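Local coordinates for yeast glycogen phosphorylase (Saccharomyces cerevisiae, PDB 1YGP), which is a carbohydrate phosphorylase with the GT-B fold, carrying pyridoxal-5'-phosphate as a bound ligand, at residues D599-M604 / P647-I652; E753-L758 / L846-L851. All coordinates share one frame; numbering follows the deposited sequence.

Contact 1: D599-M604 / P647-I652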
loop_
_atom_site.group_PDB
_atom_site.type_symbol
_atom_site.label_atom_id
_atom_site.label_comp_id
_atom_site.label_asym_id
_atom_site.label_seq_id
_atom_site.Cartn_x
_atom_site.Cartn_y
_atom_site.Cartn_z
ATOM N N ASP A 599 26.820 16.538 -36.776
ATOM C CA ASP A 599 27.503 17.800 -36.711
ATOM C C ASP A 599 26.771 18.686 -35.703
ATOM O O ASP A 599 27.051 19.888 -35.614
ATOM C CB ASP A 599 27.513 18.378 -38.123
ATOM C CG ASP A 599 28.311 19.668 -38.294
ATOM O OD1 ASP A 599 29.519 19.679 -38.031
ATOM O OD2 ASP A 599 27.704 20.669 -38.682
ATOM N N THR A 600 25.869 18.147 -34.887
ATOM C CA THR A 600 25.186 18.949 -33.892
ATOM C C THR A 600 25.877 18.708 -32.554
ATOM O O THR A 600 25.885 17.575 -32.066
ATOM C CB THR A 600 23.721 18.539 -33.777
ATOM O OG1 THR A 600 23.122 18.569 -35.066
ATOM C CG2 THR A 600 22.980 19.497 -32.882
ATOM N N LEU A 601 26.483 19.717 -31.924
ATOM C CA LEU A 601 27.118 19.509 -30.629
ATOM C C LEU A 601 26.020 19.536 -29.580
ATOM O O LEU A 601 25.213 20.473 -29.495
ATOM C CB LEU A 601 28.128 20.606 -30.268
ATOM C CG LEU A 601 28.836 20.535 -28.912
ATOM C CD1 LEU A 601 30.107 19.715 -28.996
ATOM C CD2 LEU A 601 29.237 21.931 -28.490
ATOM N N PHE A 602 25.968 18.448 -28.829
ATOM C CA PHE A 602 25.073 18.344 -27.708
ATOM C C PHE A 602 25.841 18.825 -26.480
ATOM O O PHE A 602 26.866 18.270 -26.063
ATOM C CB PHE A 602 24.630 16.894 -27.627
ATOM C CG PHE A 602 23.460 16.563 -28.565
ATOM C CD1 PHE A 602 23.386 17.063 -29.871
ATOM C CD2 PHE A 602 22.440 15.720 -28.112
ATOM C CE1 PHE A 602 22.311 16.721 -30.695
ATOM C CE2 PHE A 602 21.375 15.386 -28.946
ATOM C CZ PHE A 602 21.310 15.884 -30.233
ATOM N N ASP A 603 25.362 19.917 -25.926
ATOM C CA ASP A 603 26.006 20.570 -24.819
ATOM C C ASP A 603 25.038 20.536 -23.636
ATOM O O ASP A 603 24.054 21.300 -23.667
ATOM C CB ASP A 603 26.320 21.974 -25.313
ATOM C CG ASP A 603 26.964 22.974 -24.371
ATOM O OD1 ASP A 603 27.368 22.617 -23.256
ATOM O OD2 ASP A 603 27.049 24.133 -24.775
ATOM N N MET A 604 25.263 19.704 -22.590
ATOM C CA MET A 604 24.339 19.648 -21.472
ATOM C C MET A 604 24.801 20.134 -20.118
ATOM O O MET A 604 25.977 20.007 -19.772
ATOM C CB MET A 604 23.793 18.224 -21.234
ATOM C CG MET A 604 24.547 16.973 -21.596
ATOM S SD MET A 604 24.369 16.530 -23.355
ATOM C CE MET A 604 23.211 15.206 -23.358
ATOM N N PRO A 647 28.341 27.409 -35.065
ATOM C CA PRO A 647 27.817 26.185 -35.631
ATOM C C PRO A 647 26.746 25.514 -34.756
ATOM O O PRO A 647 26.666 25.750 -33.548
ATOM C CB PRO A 647 29.079 25.373 -35.849
ATOM C CG PRO A 647 30.245 26.300 -35.575
ATOM C CD PRO A 647 29.677 27.227 -34.528
ATOM N N ARG A 648 26.024 24.584 -35.403
ATOM C CA ARG A 648 24.923 23.774 -34.879
ATOM C C ARG A 648 25.143 23.085 -33.527
ATOM O O ARG A 648 26.010 22.205 -33.364
ATOM C CB ARG A 648 24.604 22.785 -35.990
ATOM C CG ARG A 648 23.319 22.014 -35.820
ATOM C CD ARG A 648 22.879 21.398 -37.141
ATOM N NE ARG A 648 22.032 22.308 -37.905
ATOM C CZ ARG A 648 22.439 22.936 -39.013
ATOM N NH1 ARG A 648 23.673 22.777 -39.514
ATOM N NH2 ARG A 648 21.579 23.758 -39.618
ATOM N N LYS A 649 24.294 23.489 -32.579
ATOM C CA LYS A 649 24.395 23.152 -31.169
ATOM C C LYS A 649 22.991 22.914 -30.627
ATOM O O LYS A 649 22.002 23.415 -31.179
ATOM C CB LYS A 649 25.028 24.332 -30.446
ATOM C CG LYS A 649 25.613 24.208 -29.053
ATOM C CD LYS A 649 25.801 25.634 -28.572
ATOM C CE LYS A 649 26.767 25.806 -27.387
ATOM N NZ LYS A 649 28.176 25.615 -27.717
ATOM N N VAL A 650 22.886 22.130 -29.555
ATOM C CA VAL A 650 21.658 21.887 -28.807
ATOM C C VAL A 650 22.114 21.991 -27.361
ATOM O O VAL A 650 23.010 21.245 -26.918
ATOM C CB VAL A 650 21.066 20.459 -28.989
ATOM C CG1 VAL A 650 19.831 20.327 -28.129
ATOM C CG2 VAL A 650 20.624 20.206 -30.395
ATOM N N SER A 651 21.554 22.935 -26.638
ATOM C CA SER A 651 21.815 23.006 -25.214
ATOM C C SER A 651 20.717 22.239 -24.458
ATOM O O SER A 651 19.505 22.479 -24.594
ATOM C CB SER A 651 21.841 24.448 -24.792
ATOM O OG SER A 651 22.810 25.179 -25.540
ATOM N N ILE A 652 21.138 21.265 -23.663
ATOM C CA ILE A 652 20.248 20.398 -22.914
ATOM C C ILE A 652 20.339 20.807 -21.447
ATOM O O ILE A 652 21.424 20.758 -20.858
ATOM C CB ILE A 652 20.715 18.940 -23.153
ATOM C CG1 ILE A 652 20.606 18.544 -24.628
ATOM C CG2 ILE A 652 19.871 18.026 -22.298
ATOM C CD1 ILE A 652 19.159 18.352 -25.132
#
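L601 and F602 pair with K649 and V650 in a parallel ladder between two inner strands of the six-stranded sheet of a Rossmann-like domain, part of the GT-B fold. Strands 601-606 and 649-654 are joined by a largely helical beta-alpha-beta crossover; the axes of segments 601-604 and 649-652 make an angle of 21°.

The backbone supplies four hydrogen bonds. L601 N and D603 N give to R648 O and V650 O, while V650 N and I652 N give to L601 O and D603 O, the alternation expected of a parallel pair. The D603 N to V650 O bond, 2.9 Å long, is nearly straight at 173°.

Apolar packing belongs to the face bearing F602, V650, M604 and I652, against helix 562-584. V650 CB sits above the F602 ring, offset toward the rim, and V650 CG2 approaches F602 CE1 at 3.9 Å. The same methyl meets T600 CG2 at 3.5 Å; T600 OG1 bonds to Y596 O, and the R648 chain crosses it obliquely, CD at 3.5 Å.

The opposite face, carrying L601, K649, D603 and S651, holds the charged pair; L601 packs on V834 and F838 of helix 820-840. K649 bends at its last torsion (chi4 72°), bringing NZ within 3.5 Å of D603 OD2 in a salt bridge, an oxygen that also takes a weak hydrogen bond from H831 NE2.

Contact 2: E753-L758 / L846-L851; sequences EDNVFL and LKKSVL
K848, which alone touches three residues of 753-758, reaches out from helix 842-856 and threads its chain past N755 to the ring of F757. Its CG lies anti to the carbonyl carbon (chi1 -66°), and the extended chain carries CG past N755, CE to D754 O and NZ to F757.

Close to the helix the partner is N755. The two side chains run at a slant to each other, with the amide oxygen OD1 facing the aliphatic base of the lysine, 3.5 Å from K848 CG and 3.7 Å from K848 CA. The other arm of the amide, ND2, bonds to I751 O at the end of helix 743-751, and this bond gives the group a fixed anchor on its own side of the contact. L851, one turn further along, brings CD1 to 4.3 Å from N755 OD1.

Farther out, K848 CE lies 3.5 Å from D754 O. The lysine then crosses the side chain of F757 at about a right angle: NZ comes to the far end of the ring, 3.5 Å from F757 CZ, in an oblique approach. The ammonium is held by a salt bridge to E837, from helix 820-840, whose T830 and V834 also touch F757.

The segments share no hydrogen bond; the contact rests mainly on packing along the lysine chain, with L851 adding to it. F757 is tied by its backbone to I736 and G738 of the neighbouring strand; a helix late in the chain, 842-856, thus packs against the 3-10 turn and edge strand of a Rossmann-like parallel sheet.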
loop_
_atom_site.group_PDB
_atom_site.type_symbol
_atom_site.label_atom_id
_atom_site.label_comp_id
_atom_site.label_asym_id
_atom_site.label_seq_id
_atom_site.Cartn_x
_atom_site.Cartn_y
_atom_site.Cartn_z
ATOM N N GLU A 753 45.420 17.647 -18.565
ATOM C CA GLU A 753 44.927 19.002 -18.777
ATOM C C GLU A 753 44.535 19.303 -20.220
ATOM O O GLU A 753 43.550 19.983 -20.502
ATOM C CB GLU A 753 45.981 20.043 -18.355
ATOM N N ASP A 754 45.247 18.707 -21.164
ATOM C CA ASP A 754 44.967 18.941 -22.566
ATOM C C ASP A 754 43.648 18.335 -23.038
ATOM O O ASP A 754 43.287 18.456 -24.208
ATOM C CB ASP A 754 46.157 18.405 -23.397
ATOM C CG ASP A 754 46.671 17.011 -23.019
ATOM O OD1 ASP A 754 47.460 16.901 -22.070
ATOM O OD2 ASP A 754 46.288 16.037 -23.677
ATOM N N ASN A 755 42.867 17.699 -22.168
ATOM C CA ASN A 755 41.631 17.085 -22.610
ATOM C C ASN A 755 40.397 17.710 -21.987
ATOM O O ASN A 755 39.275 17.283 -22.253
ATOM C CB ASN A 755 41.715 15.605 -22.291
ATOM C CG ASN A 755 42.839 14.947 -23.074
ATOM O OD1 ASN A 755 42.894 14.987 -24.302
ATOM N ND2 ASN A 755 43.816 14.338 -22.425
ATOM N N VAL A 756 40.522 18.727 -21.139
ATOM C CA VAL A 756 39.361 19.347 -20.512
ATOM C C VAL A 756 39.379 20.816 -20.927
ATOM O O VAL A 756 40.459 21.312 -21.248
ATOM C CB VAL A 756 39.386 19.237 -18.927
ATOM C CG1 VAL A 756 39.284 17.784 -18.490
ATOM C CG2 VAL A 756 40.674 19.783 -18.362
ATOM N N PHE A 757 38.251 21.537 -20.970
ATOM C CA PHE A 757 38.221 22.943 -21.345
ATOM C C PHE A 757 37.963 23.717 -20.075
ATOM O O PHE A 757 36.813 23.801 -19.639
ATOM C CB PHE A 757 37.107 23.234 -22.331
ATOM C CG PHE A 757 37.314 22.545 -23.662
ATOM C CD1 PHE A 757 36.990 21.196 -23.815
ATOM C CD2 PHE A 757 37.837 23.261 -24.726
ATOM C CE1 PHE A 757 37.197 20.564 -25.040
ATOM C CE2 PHE A 757 38.039 22.623 -25.944
ATOM C CZ PHE A 757 37.722 21.280 -26.105
ATOM N N LEU A 758 39.007 24.213 -19.412
ATOM C CA LEU A 758 38.814 24.924 -18.167
ATOM C C LEU A 758 38.856 26.412 -18.427
ATOM O O LEU A 758 39.431 26.833 -19.431
ATOM C CB LEU A 758 39.885 24.498 -17.206
ATOM C CG LEU A 758 39.907 22.993 -16.917
ATOM C CD1 LEU A 758 41.176 22.629 -16.149
ATOM C CD2 LEU A 758 38.637 22.609 -16.174
ATOM N N LEU A 846 37.733 13.337 -31.042
ATOM C CA LEU A 846 37.603 11.919 -30.771
ATOM C C LEU A 846 38.781 11.345 -29.990
ATOM O O LEU A 846 38.623 10.441 -29.166
ATOM C CB LEU A 846 37.404 11.237 -32.126
ATOM C CG LEU A 846 35.962 10.833 -32.588
ATOM C CD1 LEU A 846 34.857 11.643 -31.924
ATOM C CD2 LEU A 846 35.901 11.031 -34.090
ATOM N N LYS A 847 39.971 11.904 -30.153
ATOM C CA LYS A 847 41.124 11.470 -29.398
ATOM C C LYS A 847 40.917 11.913 -27.974
ATOM O O LYS A 847 41.204 11.126 -27.080
ATOM C CB LYS A 847 42.406 12.102 -29.918
ATOM N N LYS A 848 40.371 13.096 -27.706
ATOM C CA LYS A 848 40.119 13.534 -26.332
ATOM C C LYS A 848 39.130 12.622 -25.611
ATOM O O LYS A 848 39.322 12.239 -24.456
ATOM C CB LYS A 848 39.563 14.936 -26.312
ATOM C CG LYS A 848 40.589 15.938 -26.810
ATOM C CD LYS A 848 40.033 17.348 -26.774
ATOM C CE LYS A 848 41.204 18.267 -27.001
ATOM N NZ LYS A 848 40.789 19.623 -26.728
ATOM N N SER A 849 38.089 12.207 -26.330
ATOM C CA SER A 849 37.090 11.286 -25.830
ATOM C C SER A 849 37.674 9.902 -25.501
ATOM O O SER A 849 37.444 9.394 -24.391
ATOM C CB SER A 849 36.001 11.221 -26.893
ATOM O OG SER A 849 34.908 10.412 -26.498
ATOM N N VAL A 850 38.469 9.274 -26.394
ATOM C CA VAL A 850 39.051 7.940 -26.161
ATOM C C VAL A 850 40.001 8.010 -24.989
ATOM O O VAL A 850 39.974 7.169 -24.092
ATOM C CB VAL A 850 39.825 7.415 -27.395
ATOM C CG1 VAL A 850 40.441 6.072 -27.086
ATOM C CG2 VAL A 850 38.868 7.168 -28.567
ATOM N N LEU A 851 40.837 9.036 -24.944
ATOM C CA LEU A 851 41.732 9.189 -23.826
ATOM C C LEU A 851 40.954 9.410 -22.540
ATOM O O LEU A 851 41.375 8.826 -21.530
ATOM C CB LEU A 851 42.678 10.337 -24.127
ATOM C CG LEU A 851 43.693 9.982 -25.212
ATOM C CD1 LEU A 851 44.446 11.235 -25.570
ATOM C CD2 LEU A 851 44.603 8.841 -24.760
#

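In the fold
The contacts sample one parallel sheet in its interior and at its edge. Contact 1 closes before contact 2 opens along the chain; their centres are 18 Å apart, their nearest atoms about 8 Å, and they do not touch. Contact 1 joins two inner strands, 601-606 and 649-654, whereas contact 2 involves an outermost strand, 757-759, with strands 710-713 and 735-739 lying between. Helix 820-840 links them, touching residues of both, and helix 562-584 likewise packs on each. Chain later in the sequence packs beside strands from earlier in it, within one Rossmann-like domain. The side chain of M604 is about 12 Å from pyridoxal-5'-phosphate, placing this scaffold near the ligand without lining its pocket.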